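Local coordinates for protein RE68036p (Drosophila melanogaster, PDB 1SQH) that is of unknown function but has two acetyltransferase-like regions and may act as a glycine N-acyltransferase, at residues N33-L38 / L124-L129; I62-Q67 / L202-R207; L85-V90 / L115-Q120; C109-Q114 / K136-S141. One frame throughout, in Å; residues are numbered along the deposited sequence.

Interaction 1: N33-L38 / L124-L129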
loop_
_atom_site.group_PDB
_atom_site.type_symbol
_atom_site.label_atom_id
_atom_site.label_comp_id
_atom_site.label_asym_id
_atom_site.label_seq_id
_atom_site.Cartn_x
_atom_site.Cartn_y
_atom_site.Cartn_z
ATOM N N ASN A 33 1.591 -7.084 -11.409
ATOM C CA ASN A 33 2.420 -5.897 -11.240
ATOM C C ASN A 33 1.901 -4.953 -10.143
ATOM O O ASN A 33 0.724 -4.597 -10.117
ATOM C CB ASN A 33 2.517 -5.189 -12.586
ATOM C CG ASN A 33 3.299 -3.920 -12.505
ATOM O OD1 ASN A 33 2.743 -2.853 -12.219
ATOM N ND2 ASN A 33 4.608 -4.016 -12.743
ATOM N N PHE A 34 2.789 -4.538 -9.244
ATOM C CA PHE A 34 2.403 -3.672 -8.138
ATOM C C PHE A 34 1.924 -2.266 -8.482
ATOM O O PHE A 34 1.142 -1.675 -7.728
ATOM C CB PHE A 34 3.537 -3.609 -7.122
ATOM C CG PHE A 34 3.606 -4.814 -6.231
ATOM C CD1 PHE A 34 2.947 -4.825 -5.002
ATOM C CD2 PHE A 34 4.294 -5.954 -6.633
ATOM C CE1 PHE A 34 2.972 -5.958 -4.179
ATOM C CE2 PHE A 34 4.329 -7.090 -5.822
ATOM C CZ PHE A 34 3.669 -7.094 -4.596
ATOM N N HIS A 35 2.385 -1.712 -9.596
ATOM C CA HIS A 35 1.927 -0.390 -9.971
ATOM C C HIS A 35 0.528 -0.543 -10.518
ATOM O O HIS A 35 -0.332 0.321 -10.309
ATOM C CB HIS A 35 2.880 0.246 -10.981
ATOM C CG HIS A 35 4.153 0.712 -10.349
ATOM N ND1 HIS A 35 4.222 1.858 -9.588
ATOM C CD2 HIS A 35 5.357 0.104 -10.234
ATOM C CE1 HIS A 35 5.417 1.934 -9.025
ATOM N NE2 HIS A 35 6.123 0.882 -9.398
ATOM N N TYR A 36 0.282 -1.658 -11.194
ATOM C CA TYR A 36 -1.058 -1.910 -11.693
ATOM C C TYR A 36 -1.985 -2.053 -10.477
ATOM O O TYR A 36 -3.093 -1.507 -10.457
ATOM C CB TYR A 36 -1.102 -3.207 -12.508
ATOM C CG TYR A 36 -2.497 -3.783 -12.599
ATOM C CD1 TYR A 36 -3.451 -3.219 -13.446
ATOM C CD2 TYR A 36 -2.882 -4.860 -11.792
ATOM C CE1 TYR A 36 -4.751 -3.703 -13.497
ATOM C CE2 TYR A 36 -4.185 -5.356 -11.833
ATOM C CZ TYR A 36 -5.116 -4.773 -12.691
ATOM O OH TYR A 36 -6.401 -5.271 -12.760
ATOM N N LEU A 37 -1.522 -2.787 -9.464
ATOM C CA LEU A 37 -2.326 -3.017 -8.264
ATOM C C LEU A 37 -2.658 -1.711 -7.559
ATOM O O LEU A 37 -3.791 -1.505 -7.113
ATOM C CB LEU A 37 -1.601 -3.985 -7.323
ATOM C CG LEU A 37 -1.630 -5.407 -7.915
ATOM C CD1 LEU A 37 -0.795 -6.388 -7.098
ATOM C CD2 LEU A 37 -3.089 -5.857 -7.976
ATOM N N LEU A 38 -1.663 -0.828 -7.480
ATOM C CA LEU A 38 -1.824 0.475 -6.864
ATOM C C LEU A 38 -2.886 1.267 -7.636
ATOM O O LEU A 38 -3.806 1.831 -7.037
ATOM C CB LEU A 38 -0.473 1.199 -6.873
ATOM C CG LEU A 38 -0.312 2.713 -6.682
ATOM C CD1 LEU A 38 -1.426 3.282 -5.846
ATOM C CD2 LEU A 38 1.051 2.965 -6.030
ATOM N N LEU A 124 8.693 8.192 0.382
ATOM C CA LEU A 124 8.780 7.613 -0.951
ATOM C C LEU A 124 8.392 6.133 -0.838
ATOM O O LEU A 124 9.138 5.331 -0.267
ATOM C CB LEU A 124 10.214 7.753 -1.488
ATOM C CG LEU A 124 10.624 9.090 -2.135
ATOM C CD1 LEU A 124 9.917 10.253 -1.461
ATOM C CD2 LEU A 124 12.144 9.248 -2.079
ATOM N N THR A 125 7.230 5.780 -1.387
ATOM C CA THR A 125 6.722 4.400 -1.311
ATOM C C THR A 125 6.981 3.522 -2.537
ATOM O O THR A 125 7.017 4.001 -3.676
ATOM C CB THR A 125 5.197 4.398 -1.039
ATOM O OG1 THR A 125 4.507 4.976 -2.157
ATOM C CG2 THR A 125 4.877 5.204 0.218
ATOM N N ASN A 126 7.133 2.225 -2.294
ATOM C CA ASN A 126 7.379 1.245 -3.358
ATOM C C ASN A 126 8.356 1.712 -4.446
ATOM O O ASN A 126 8.047 1.646 -5.638
ATOM C CB ASN A 126 6.044 0.799 -4.003
ATOM C CG ASN A 126 5.100 1.961 -4.294
ATOM O OD1 ASN A 126 4.389 2.455 -3.397
ATOM N ND2 ASN A 126 5.089 2.413 -5.548
ATOM N N VAL A 127 9.544 2.149 -4.030
ATOM C CA VAL A 127 10.566 2.629 -4.963
ATOM C C VAL A 127 11.365 1.487 -5.563
ATOM O O VAL A 127 11.911 0.655 -4.832
ATOM C CB VAL A 127 11.585 3.576 -4.281
ATOM C CG1 VAL A 127 12.465 4.224 -5.342
ATOM C CG2 VAL A 127 10.867 4.620 -3.446
ATOM N N ASP A 128 11.434 1.461 -6.893
ATOM C CA ASP A 128 12.175 0.425 -7.609
ATOM C C ASP A 128 13.650 0.519 -7.233
ATOM O O ASP A 128 14.181 1.620 -7.044
ATOM C CB ASP A 128 12.015 0.616 -9.116
ATOM C CG ASP A 128 12.636 -0.505 -9.913
ATOM O OD1 ASP A 128 11.913 -1.466 -10.258
ATOM O OD2 ASP A 128 13.854 -0.432 -10.182
ATOM N N LEU A 129 14.314 -0.625 -7.122
ATOM C CA LEU A 129 15.727 -0.634 -6.752
ATOM C C LEU A 129 16.601 0.207 -7.685
ATOM O O LEU A 129 17.655 0.695 -7.281
ATOM C CB LEU A 129 16.248 -2.072 -6.714
ATOM C CG LEU A 129 15.595 -2.921 -5.622
ATOM C CD1 LEU A 129 16.069 -4.364 -5.717
ATOM C CD2 LEU A 129 15.926 -2.325 -4.260
HETATM O O HOH W 1 8.473 0.516 -7.961
#
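His35 and Asn126 meet obliquely, with CE1 of the His35 ring 3.5 Å from ND2 of Asn126 and the ring and amide planes 67° apart. Leu38 approaches the same amide roughly at right angles, its CD2 methyl 4.1 Å from Asn126 ND2. A single water joins the two segments beside this contact: it lies in the plane of the imidazole at the ring edge, 2.8 Å from His35 NE2, and donates to Asn126 O at 2.6 Å. The other ring nitrogen, His35 ND1, is hydrogen-bonded to Tyr82 OH, so both ring nitrogens have partners, which fixes the rotation of the ring. Asn126 OD1 accepts from Thr125 OG1 at 2.8 Å, the hydroxyl sitting well above the carbonyl plane; Thr125 OG1 also bonds Val93 O, so its one proton is shared between two acceptors. Asn126 ND2 reaches Ser94 OG. Asn126 CG stands between its own backbone N and carbonyl carbon (chi1 45°), at a corner where the chain takes left-handed backbone angles. Farther out, Asn33 caps helix 34-51: Tyr36 N donates to a lone pair of Asn33 OD1 at 2.9 Å, fixing the first turn that carries His35. The start of the helix thus lies against the neighbouring parallel strands 91-96 and 123-128, a placement consistent with the second helix of an acetyltransferase-like fold packed on its central strands.

Interaction 2: I62-Q67 / L202-R207; sequences ISLRKQ and LQALVR
This is a small, buried apolar contact between the loop ahead of strand 67-71 and helix 199-208, and Leu64 and Ala204 carry most of it. Their CA atoms are 7.3 Å apart, close enough for the short alanine side chain to enter the fork of the leucine. Ala204 CB lies 3.5 Å from Leu64 CD1 and 3.6 Å from Leu64 CD2, so that both methyls flank it; the first distance is tighter than usual for two carbons. Leu64 CD2 also comes within 4.0 Å of Ala204 O and touches the helix backbone. Ser63 adds a lighter touch, its OG 4.1 Å from Ala204 CB. A 3-10 turn, in which Arg65 N donates to Ile62 O at 2.9 Å, presents both residues to the helix. Tyr201 and Phe208 of the same helix and Leu49 of helix 34-51 also pack on Leu64, while Gln42 bonds its carbonyl oxygen. With an alanine here the forked end is gone, which would probably strip Ala204 of its main apolar partner and open a gap among Leu49, Tyr201 and Phe208. Helix 199-208 leads into strand 211-216 of the four-stranded antiparallel sheet, whereas the loop feeds the large mixed sheet, consistent with loop-to-helix packing between two acetyltransferase-like parts of the chain.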
loop_
_atom_site.group_PDB
_atom_site.type_symbol
_atom_site.label_atom_id
_atom_site.label_comp_id
_atom_site.label_asym_id
_atom_site.label_seq_id
_atom_site.Cartn_x
_atom_site.Cartn_y
_atom_site.Cartn_z
ATOM N N ILE A 62 -9.195 11.637 3.060
ATOM C CA ILE A 62 -8.133 11.963 2.120
ATOM C C ILE A 62 -7.089 10.858 1.998
ATOM O O ILE A 62 -6.454 10.712 0.954
ATOM C CB ILE A 62 -7.389 13.242 2.513
ATOM C CG1 ILE A 62 -6.898 13.125 3.949
ATOM C CG2 ILE A 62 -8.287 14.447 2.330
ATOM C CD1 ILE A 62 -5.688 13.971 4.237
ATOM N N SER A 63 -6.903 10.093 3.070
ATOM C CA SER A 63 -5.923 9.011 3.071
ATOM C C SER A 63 -6.300 7.948 2.032
ATOM O O SER A 63 -5.472 7.126 1.644
ATOM C CB SER A 63 -5.837 8.377 4.463
ATOM O OG SER A 63 -7.040 7.698 4.784
ATOM N N LEU A 64 -7.551 7.989 1.581
ATOM C CA LEU A 64 -8.060 7.057 0.576
ATOM C C LEU A 64 -8.039 7.669 -0.839
ATOM O O LEU A 64 -8.653 7.138 -1.770
ATOM C CB LEU A 64 -9.486 6.634 0.938
ATOM C CG LEU A 64 -9.649 5.361 1.778
ATOM C CD1 LEU A 64 -8.668 5.356 2.930
ATOM C CD2 LEU A 64 -11.083 5.255 2.287
ATOM N N ARG A 65 -7.331 8.785 -0.994
ATOM C CA ARG A 65 -7.241 9.466 -2.281
ATOM C C ARG A 65 -5.802 9.579 -2.765
ATOM O O ARG A 65 -4.860 9.478 -1.983
ATOM C CB ARG A 65 -7.830 10.884 -2.185
ATOM C CG ARG A 65 -9.141 11.015 -1.400
ATOM C CD ARG A 65 -10.118 9.917 -1.763
ATOM N NE ARG A 65 -11.221 10.339 -2.623
ATOM C CZ ARG A 65 -12.355 10.872 -2.182
ATOM N NH1 ARG A 65 -12.547 11.065 -0.881
ATOM N NH2 ARG A 65 -13.312 11.182 -3.041
ATOM N N LYS A 66 -5.638 9.792 -4.063
ATOM C CA LYS A 66 -4.318 9.969 -4.656
ATOM C C LYS A 66 -4.458 10.874 -5.875
ATOM O O LYS A 66 -5.475 10.840 -6.567
ATOM C CB LYS A 66 -3.714 8.629 -5.099
ATOM C CG LYS A 66 -3.174 7.742 -3.984
ATOM C CD LYS A 66 -2.302 6.619 -4.568
ATOM C CE LYS A 66 -1.822 5.647 -3.504
ATOM N NZ LYS A 66 -2.971 4.957 -2.846
ATOM N N GLN A 67 -3.446 11.689 -6.132
ATOM C CA GLN A 67 -3.473 12.569 -7.293
ATOM C C GLN A 67 -2.323 12.153 -8.204
ATOM O O GLN A 67 -1.149 12.270 -7.849
ATOM C CB GLN A 67 -3.330 14.021 -6.852
ATOM C CG GLN A 67 -4.497 14.497 -5.999
ATOM C CD GLN A 67 -4.081 15.516 -4.955
ATOM O OE1 GLN A 67 -3.442 15.171 -3.949
ATOM N NE2 GLN A 67 -4.437 16.776 -5.184
ATOM N N LEU A 202 -6.776 4.515 9.384
ATOM C CA LEU A 202 -7.249 3.189 9.775
ATOM C C LEU A 202 -8.783 3.136 9.836
ATOM O O LEU A 202 -9.396 2.143 9.433
ATOM C CB LEU A 202 -6.637 2.779 11.119
ATOM C CG LEU A 202 -5.347 1.940 11.064
ATOM C CD1 LEU A 202 -4.354 2.573 10.125
ATOM C CD2 LEU A 202 -4.742 1.814 12.456
ATOM N N GLN A 203 -9.399 4.211 10.327
ATOM C CA GLN A 203 -10.855 4.272 10.418
ATOM C C GLN A 203 -11.498 4.249 9.024
ATOM O O GLN A 203 -12.584 3.680 8.832
ATOM C CB GLN A 203 -11.281 5.519 11.209
ATOM C CG GLN A 203 -11.480 5.241 12.698
ATOM C CD GLN A 203 -11.490 6.497 13.554
ATOM O OE1 GLN A 203 -11.903 7.566 13.104
ATOM N NE2 GLN A 203 -11.047 6.369 14.805
ATOM N N ALA A 204 -10.823 4.858 8.050
ATOM C CA ALA A 204 -11.331 4.866 6.680
ATOM C C ALA A 204 -11.238 3.442 6.105
ATOM O O ALA A 204 -12.163 2.969 5.424
ATOM C CB ALA A 204 -10.523 5.840 5.819
ATOM N N LEU A 205 -10.124 2.766 6.394
ATOM C CA LEU A 205 -9.896 1.400 5.929
ATOM C C LEU A 205 -10.886 0.376 6.492
ATOM O O LEU A 205 -11.300 -0.549 5.791
ATOM C CB LEU A 205 -8.467 0.959 6.261
ATOM C CG LEU A 205 -7.360 1.471 5.335
ATOM C CD1 LEU A 205 -5.986 1.079 5.871
ATOM C CD2 LEU A 205 -7.576 0.885 3.947
ATOM N N VAL A 206 -11.259 0.515 7.759
ATOM C CA VAL A 206 -12.204 -0.438 8.321
ATOM C C VAL A 206 -13.549 -0.198 7.656
ATOM O O VAL A 206 -14.370 -1.101 7.553
ATOM C CB VAL A 206 -12.346 -0.284 9.858
ATOM C CG1 VAL A 206 -12.737 1.129 10.202
ATOM C CG2 VAL A 206 -13.397 -1.260 10.388
ATOM N N ARG A 207 -13.753 1.019 7.168
ATOM C CA ARG A 207 -15.016 1.356 6.526
ATOM C C ARG A 207 -15.138 0.915 5.068
ATOM O O ARG A 207 -16.133 0.286 4.684
ATOM C CB ARG A 207 -15.272 2.866 6.610
ATOM C CG ARG A 207 -16.591 3.281 5.977
ATOM C CD ARG A 207 -16.840 4.775 6.055
ATOM N NE ARG A 207 -18.094 5.115 5.386
ATOM C CZ ARG A 207 -18.528 6.355 5.180
ATOM N NH1 ARG A 207 -17.807 7.391 5.591
ATOM N NH2 ARG A 207 -19.687 6.557 4.568
#

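Interaction 3: L85-V90 / L115-Q120; sequences LHRDIV and LIEWTQ
Arg87 reaches across to Glu117 from the end of strand 82-87, and the course of its side chain explains how. From CB the chain first goes to CG, anti to the backbone N (chi1 -173°), then bends at both chi2 and chi3; these methylenes make no close contact with 115-120, and the meeting begins at the guanidinium. CZ stands 3.6 Å from Glu117 OE2. Beyond it the two terminal nitrogens grip the carboxylate end-on, one oxygen each: NH2 donates to Glu117 OE1 at 2.6 Å, nearly in the guanidinium plane, and NH1 donates to Glu117 OE2 at 3.2 Å through a longer, bent bond, the oxygen tilted out of that plane. The salt bridge is not flat, since the planes differ by 36° and both oxygens are met from above the carboxylate plane. Glu117, at the centre of an inverse gamma turn, sends an extended chain from the opposite direction. A methionine in place of Arg87 would probably leave the Glu117 carboxylate without its countercharge and free to turn. Beside the salt bridge, Leu85 CD1 packs 3.8 Å from Leu115 CB, and Leu85 CD2 lies 4.4 Å from Ile116 CG1. Gln91 bonds both Leu115 O and Glu117 N. The salt bridge and its neighbouring apolar contacts thus tie the 82-87/91-96 hairpin to the returning loop of the beta-alpha-beta crossover that runs through helix 104-112 to strand 123-128.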
loop_
_atom_site.group_PDB
_atom_site.type_symbol
_atom_site.label_atom_id
_atom_site.label_comp_id
_atom_site.label_asym_id
_atom_site.label_seq_id
_atom_site.Cartn_x
_atom_site.Cartn_y
_atom_site.Cartn_z
ATOM N N LEU A 85 0.717 11.533 -5.720
ATOM C CA LEU A 85 0.897 12.223 -4.457
ATOM C C LEU A 85 -0.265 11.847 -3.550
ATOM O O LEU A 85 -1.431 11.938 -3.955
ATOM C CB LEU A 85 0.942 13.733 -4.685
ATOM C CG LEU A 85 2.187 14.265 -5.411
ATOM C CD1 LEU A 85 2.073 15.787 -5.567
ATOM C CD2 LEU A 85 3.435 13.915 -4.625
ATOM N N HIS A 86 0.075 11.401 -2.343
ATOM C CA HIS A 86 -0.886 10.970 -1.325
ATOM C C HIS A 86 -0.716 11.762 -0.028
ATOM O O HIS A 86 0.394 12.166 0.336
ATOM C CB HIS A 86 -0.706 9.463 -1.063
ATOM C CG HIS A 86 -1.507 8.934 0.092
ATOM N ND1 HIS A 86 -1.062 8.995 1.397
ATOM C CD2 HIS A 86 -2.710 8.310 0.134
ATOM C CE1 HIS A 86 -1.956 8.429 2.190
ATOM N NE2 HIS A 86 -2.966 8.005 1.449
ATOM N N ARG A 87 -1.818 11.977 0.678
ATOM C CA ARG A 87 -1.766 12.726 1.921
ATOM C C ARG A 87 -2.478 12.049 3.092
ATOM O O ARG A 87 -3.606 11.566 2.954
ATOM C CB ARG A 87 -2.378 14.115 1.708
ATOM C CG ARG A 87 -2.235 15.058 2.899
ATOM C CD ARG A 87 -1.421 16.276 2.492
ATOM N NE ARG A 87 -0.057 16.266 3.007
ATOM C CZ ARG A 87 0.980 16.796 2.360
ATOM N NH1 ARG A 87 0.806 17.364 1.173
ATOM N NH2 ARG A 87 2.190 16.780 2.904
ATOM N N ASP A 88 -1.794 12.005 4.230
ATOM C CA ASP A 88 -2.346 11.471 5.470
ATOM C C ASP A 88 -1.668 12.261 6.597
ATOM O O ASP A 88 -2.150 13.319 6.989
ATOM C CB ASP A 88 -2.071 9.973 5.625
ATOM C CG ASP A 88 -2.827 9.377 6.801
ATOM O OD1 ASP A 88 -3.491 10.164 7.508
ATOM O OD2 ASP A 88 -2.769 8.148 7.026
ATOM N N ILE A 89 -0.555 11.752 7.115
ATOM C CA ILE A 89 0.184 12.473 8.147
ATOM C C ILE A 89 1.211 13.311 7.394
ATOM O O ILE A 89 1.343 14.512 7.627
ATOM C CB ILE A 89 0.929 11.533 9.098
ATOM C CG1 ILE A 89 -0.069 10.768 9.971
ATOM C CG2 ILE A 89 1.882 12.341 9.980
ATOM C CD1 ILE A 89 0.607 9.876 11.001
ATOM N N VAL A 90 1.937 12.656 6.491
ATOM C CA VAL A 90 2.931 13.325 5.656
ATOM C C VAL A 90 2.520 13.109 4.196
ATOM O O VAL A 90 1.412 12.645 3.915
ATOM C CB VAL A 90 4.342 12.734 5.848
ATOM C CG1 VAL A 90 4.765 12.865 7.293
ATOM C CG2 VAL A 90 4.362 11.277 5.416
ATOM N N LEU A 115 6.219 20.042 -6.311
ATOM C CA LEU A 115 5.033 19.551 -5.621
ATOM C C LEU A 115 5.412 18.555 -4.528
ATOM O O LEU A 115 4.584 18.213 -3.684
ATOM C CB LEU A 115 4.072 18.884 -6.611
ATOM C CG LEU A 115 3.662 19.675 -7.856
ATOM C CD1 LEU A 115 2.566 18.907 -8.595
ATOM C CD2 LEU A 115 3.162 21.053 -7.468
ATOM N N ILE A 116 6.665 18.101 -4.551
ATOM C CA ILE A 116 7.169 17.133 -3.581
ATOM C C ILE A 116 7.820 17.829 -2.388
ATOM O O ILE A 116 8.620 18.749 -2.548
ATOM C CB ILE A 116 8.198 16.184 -4.234
ATOM C CG1 ILE A 116 7.518 15.341 -5.315
ATOM C CG2 ILE A 116 8.814 15.291 -3.188
ATOM C CD1 ILE A 116 8.448 14.395 -6.041
ATOM N N GLU A 117 7.480 17.376 -1.187
ATOM C CA GLU A 117 8.005 17.973 0.036
ATOM C C GLU A 117 9.277 17.280 0.529
ATOM O O GLU A 117 9.291 16.621 1.569
ATOM C CB GLU A 117 6.897 17.953 1.092
ATOM C CG GLU A 117 5.571 18.438 0.510
ATOM C CD GLU A 117 4.434 18.433 1.507
ATOM O OE1 GLU A 117 4.542 17.715 2.522
ATOM O OE2 GLU A 117 3.422 19.130 1.268
ATOM N N TRP A 118 10.349 17.452 -0.240
ATOM C CA TRP A 118 11.653 16.865 0.057
ATOM C C TRP A 118 12.154 17.195 1.445
ATOM O O TRP A 118 12.877 16.412 2.055
ATOM C CB TRP A 118 12.710 17.370 -0.931
ATOM C CG TRP A 118 12.426 17.076 -2.362
ATOM C CD1 TRP A 118 12.024 17.960 -3.316
ATOM C CD2 TRP A 118 12.536 15.807 -3.009
ATOM N NE1 TRP A 118 11.880 17.321 -4.522
ATOM C CE2 TRP A 118 12.187 15.998 -4.361
ATOM C CE3 TRP A 118 12.897 14.522 -2.574
ATOM C CZ2 TRP A 118 12.188 14.951 -5.288
ATOM C CZ3 TRP A 118 12.897 13.481 -3.495
ATOM C CH2 TRP A 118 12.545 13.705 -4.838
ATOM N N THR A 119 11.779 18.374 1.923
ATOM C CA THR A 119 12.215 18.874 3.216
ATOM C C THR A 119 11.214 18.711 4.351
ATOM O O THR A 119 11.554 18.912 5.522
ATOM C CB THR A 119 12.584 20.364 3.071
ATOM O OG1 THR A 119 13.851 20.470 2.408
ATOM C CG2 THR A 119 12.629 21.063 4.420
ATOM N N GLN A 120 9.988 18.329 4.013
ATOM C CA GLN A 120 8.942 18.191 5.020
ATOM C C GLN A 120 8.576 16.764 5.410
ATOM O O GLN A 120 7.420 16.484 5.736
ATOM C CB GLN A 120 7.691 18.938 4.553
ATOM C CG GLN A 120 7.856 20.453 4.550
ATOM C CD GLN A 120 6.750 21.153 3.791
ATOM O OE1 GLN A 120 6.739 21.170 2.557
ATOM N NE2 GLN A 120 5.802 21.729 4.525
#

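Interaction 4: C109-Q114 / K136-S141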
loop_
_atom_site.group_PDB
_atom_site.type_symbol
_atom_site.label_atom_id
_atom_site.label_comp_id
_atom_site.label_asym_id
_atom_site.label_seq_id
_atom_site.Cartn_x
_atom_site.Cartn_y
_atom_site.Cartn_z
ATOM N N CYS A 109 10.921 14.928 -14.391
ATOM C CA CYS A 109 9.765 15.204 -13.551
ATOM C C CYS A 109 10.139 15.368 -12.081
ATOM O O CYS A 109 9.826 16.385 -11.459
ATOM C CB CYS A 109 8.741 14.070 -13.656
ATOM S SG CYS A 109 7.713 14.086 -15.138
ATOM N N LEU A 110 10.802 14.360 -11.528
ATOM C CA LEU A 110 11.166 14.386 -10.116
ATOM C C LEU A 110 12.103 15.520 -9.727
ATOM O O LEU A 110 11.995 16.057 -8.632
ATOM C CB LEU A 110 11.771 13.036 -9.698
ATOM C CG LEU A 110 10.888 11.777 -9.753
ATOM C CD1 LEU A 110 11.681 10.603 -9.190
ATOM C CD2 LEU A 110 9.605 11.966 -8.948
ATOM N N GLU A 111 13.009 15.891 -10.627
ATOM C CA GLU A 111 13.972 16.950 -10.351
ATOM C C GLU A 111 13.430 18.368 -10.568
ATOM O O GLU A 111 13.763 19.284 -9.817
ATOM C CB GLU A 111 15.226 16.738 -11.206
ATOM C CG GLU A 111 15.885 15.386 -10.998
ATOM C CD GLU A 111 17.013 15.119 -11.984
ATOM O OE1 GLU A 111 16.851 15.475 -13.172
ATOM O OE2 GLU A 111 18.046 14.539 -11.577
ATOM N N GLN A 112 12.583 18.549 -11.578
ATOM C CA GLN A 112 12.045 19.874 -11.879
ATOM C C GLN A 112 10.774 20.280 -11.155
ATOM O O GLN A 112 10.401 21.454 -11.177
ATOM C CB GLN A 112 11.807 20.021 -13.383
ATOM C CG GLN A 112 13.073 20.237 -14.194
ATOM C CD GLN A 112 12.780 20.387 -15.671
ATOM O OE1 GLN A 112 11.931 21.184 -16.065
ATOM N NE2 GLN A 112 13.484 19.621 -16.497
ATOM N N THR A 113 10.109 19.325 -10.518
ATOM C CA THR A 113 8.862 19.606 -9.820
ATOM C C THR A 113 9.083 20.274 -8.468
ATOM O O THR A 113 10.177 20.225 -7.899
ATOM C CB THR A 113 8.049 18.301 -9.586
ATOM O OG1 THR A 113 6.775 18.619 -9.009
ATOM C CG2 THR A 113 8.808 17.356 -8.652
ATOM N N GLN A 114 8.031 20.898 -7.962
ATOM C CA GLN A 114 8.084 21.554 -6.663
ATOM C C GLN A 114 6.856 21.126 -5.873
ATOM O O GLN A 114 6.483 21.768 -4.895
ATOM C CB GLN A 114 8.082 23.074 -6.827
ATOM C CG GLN A 114 9.201 23.603 -7.703
ATOM C CD GLN A 114 9.177 25.109 -7.796
ATOM O OE1 GLN A 114 8.182 25.702 -8.229
ATOM N NE2 GLN A 114 10.273 25.744 -7.384
ATOM N N LYS A 136 17.838 9.285 -3.718
ATOM C CA LYS A 136 18.374 9.687 -2.425
ATOM C C LYS A 136 19.340 10.856 -2.614
ATOM O O LYS A 136 19.404 11.758 -1.774
ATOM C CB LYS A 136 19.070 8.509 -1.738
ATOM C CG LYS A 136 18.120 7.356 -1.376
ATOM C CD LYS A 136 18.874 6.132 -0.866
ATOM C CE LYS A 136 17.948 4.917 -0.719
ATOM N NZ LYS A 136 18.666 3.704 -0.217
ATOM N N GLU A 137 20.077 10.841 -3.724
ATOM C CA GLU A 137 21.024 11.913 -4.040
ATOM C C GLU A 137 20.228 13.201 -4.232
ATOM O O GLU A 137 20.589 14.265 -3.721
ATOM C CB GLU A 137 21.789 11.580 -5.322
ATOM C CG GLU A 137 22.684 10.345 -5.226
ATOM C CD GLU A 137 23.261 9.938 -6.579
ATOM O OE1 GLU A 137 23.912 10.790 -7.233
ATOM O OE2 GLU A 137 23.062 8.769 -6.993
ATOM N N LEU A 138 19.125 13.085 -4.961
ATOM C CA LEU A 138 18.242 14.212 -5.211
ATOM C C LEU A 138 17.741 14.775 -3.887
ATOM O O LEU A 138 17.787 15.980 -3.659
ATOM C CB LEU A 138 17.059 13.758 -6.074
ATOM C CG LEU A 138 15.945 14.760 -6.376
ATOM C CD1 LEU A 138 16.541 16.076 -6.876
ATOM C CD2 LEU A 138 15.014 14.161 -7.416
ATOM N N ALA A 139 17.264 13.897 -3.009
ATOM C CA ALA A 139 16.759 14.328 -1.706
ATOM C C ALA A 139 17.792 15.189 -0.993
ATOM O O ALA A 139 17.458 16.213 -0.393
ATOM C CB ALA A 139 16.419 13.119 -0.847
ATOM N N VAL A 140 19.048 14.757 -1.060
ATOM C CA VAL A 140 20.141 15.478 -0.426
ATOM C C VAL A 140 20.383 16.807 -1.134
ATOM O O VAL A 140 20.592 17.835 -0.483
ATOM C CB VAL A 140 21.437 14.643 -0.445
ATOM C CG1 VAL A 140 22.590 15.447 0.146
ATOM C CG2 VAL A 140 21.225 13.364 0.349
ATOM N N SER A 141 20.333 16.789 -2.463
ATOM C CA SER A 141 20.546 18.005 -3.238
ATOM C C SER A 141 19.446 19.026 -2.955
ATOM O O SER A 141 19.539 20.184 -3.370
ATOM C CB SER A 141 20.561 17.698 -4.740
ATOM O OG SER A 141 19.257 17.814 -5.288
#
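The last turn of helix 104-112 passes helix 129-141 with the CA atoms of Glu111 and Leu138 7.2 Å apart, the nearest pair of the two segments. These are the helices immediately before and after strand 123-128, and the first lies in the beta-alpha-beta crossover between parallel strands 91-96 and 123-128, consistent with an acetyltransferase-like fold. One leucine does the work. Leu138 CG is anti to the backbone N (chi1 175°), which sends the branch across to the other helix, where its CD2 methyl settles against three atoms. Leu138 CD2 lies 3.8 Å from the backbone oxygen Leu110 O, 3.9 Å from Glu111 CG and 4.1 Å from Leu110 CB. Glu111 crosses the leucine obliquely, lending its aliphatic part to the contact; its chain runs on extended, and OE2 forms a salt bridge with Arg134, one turn earlier on the partner helix. Trp118 packs on Leu138 too, joining the intervening loop to this apolar patch. On the Leu138 backbone, the carbonyl oxygen is engaged by a side chain of its own helix: Ser141 OG, in the carbonyl plane, donates to a lone pair of Leu138 O at 2.9 Å.

In the fold
From the N terminus, interaction 1 closes the first long loop, bringing the start of helix 34-51 onto strand 123-128. Interaction 2 opens inside that loop and closes well beyond it, on helix 199-208, so the two cross; they touch where Leu38 packs on Lys66. Interaction 3 is nested within both, joining the end of strand 82-87 to the loop before strand 123-128, and it meets interaction 2 through Ser63 O and His86 NE2. Interaction 4 crosses interactions 1 and 3 yet nests inside interaction 2, with Trp118 of 115-120 lying against Leu110 O. Interactions 1, 3 and 4 knit the N-terminal part together; interaction 2 ties it to the following part.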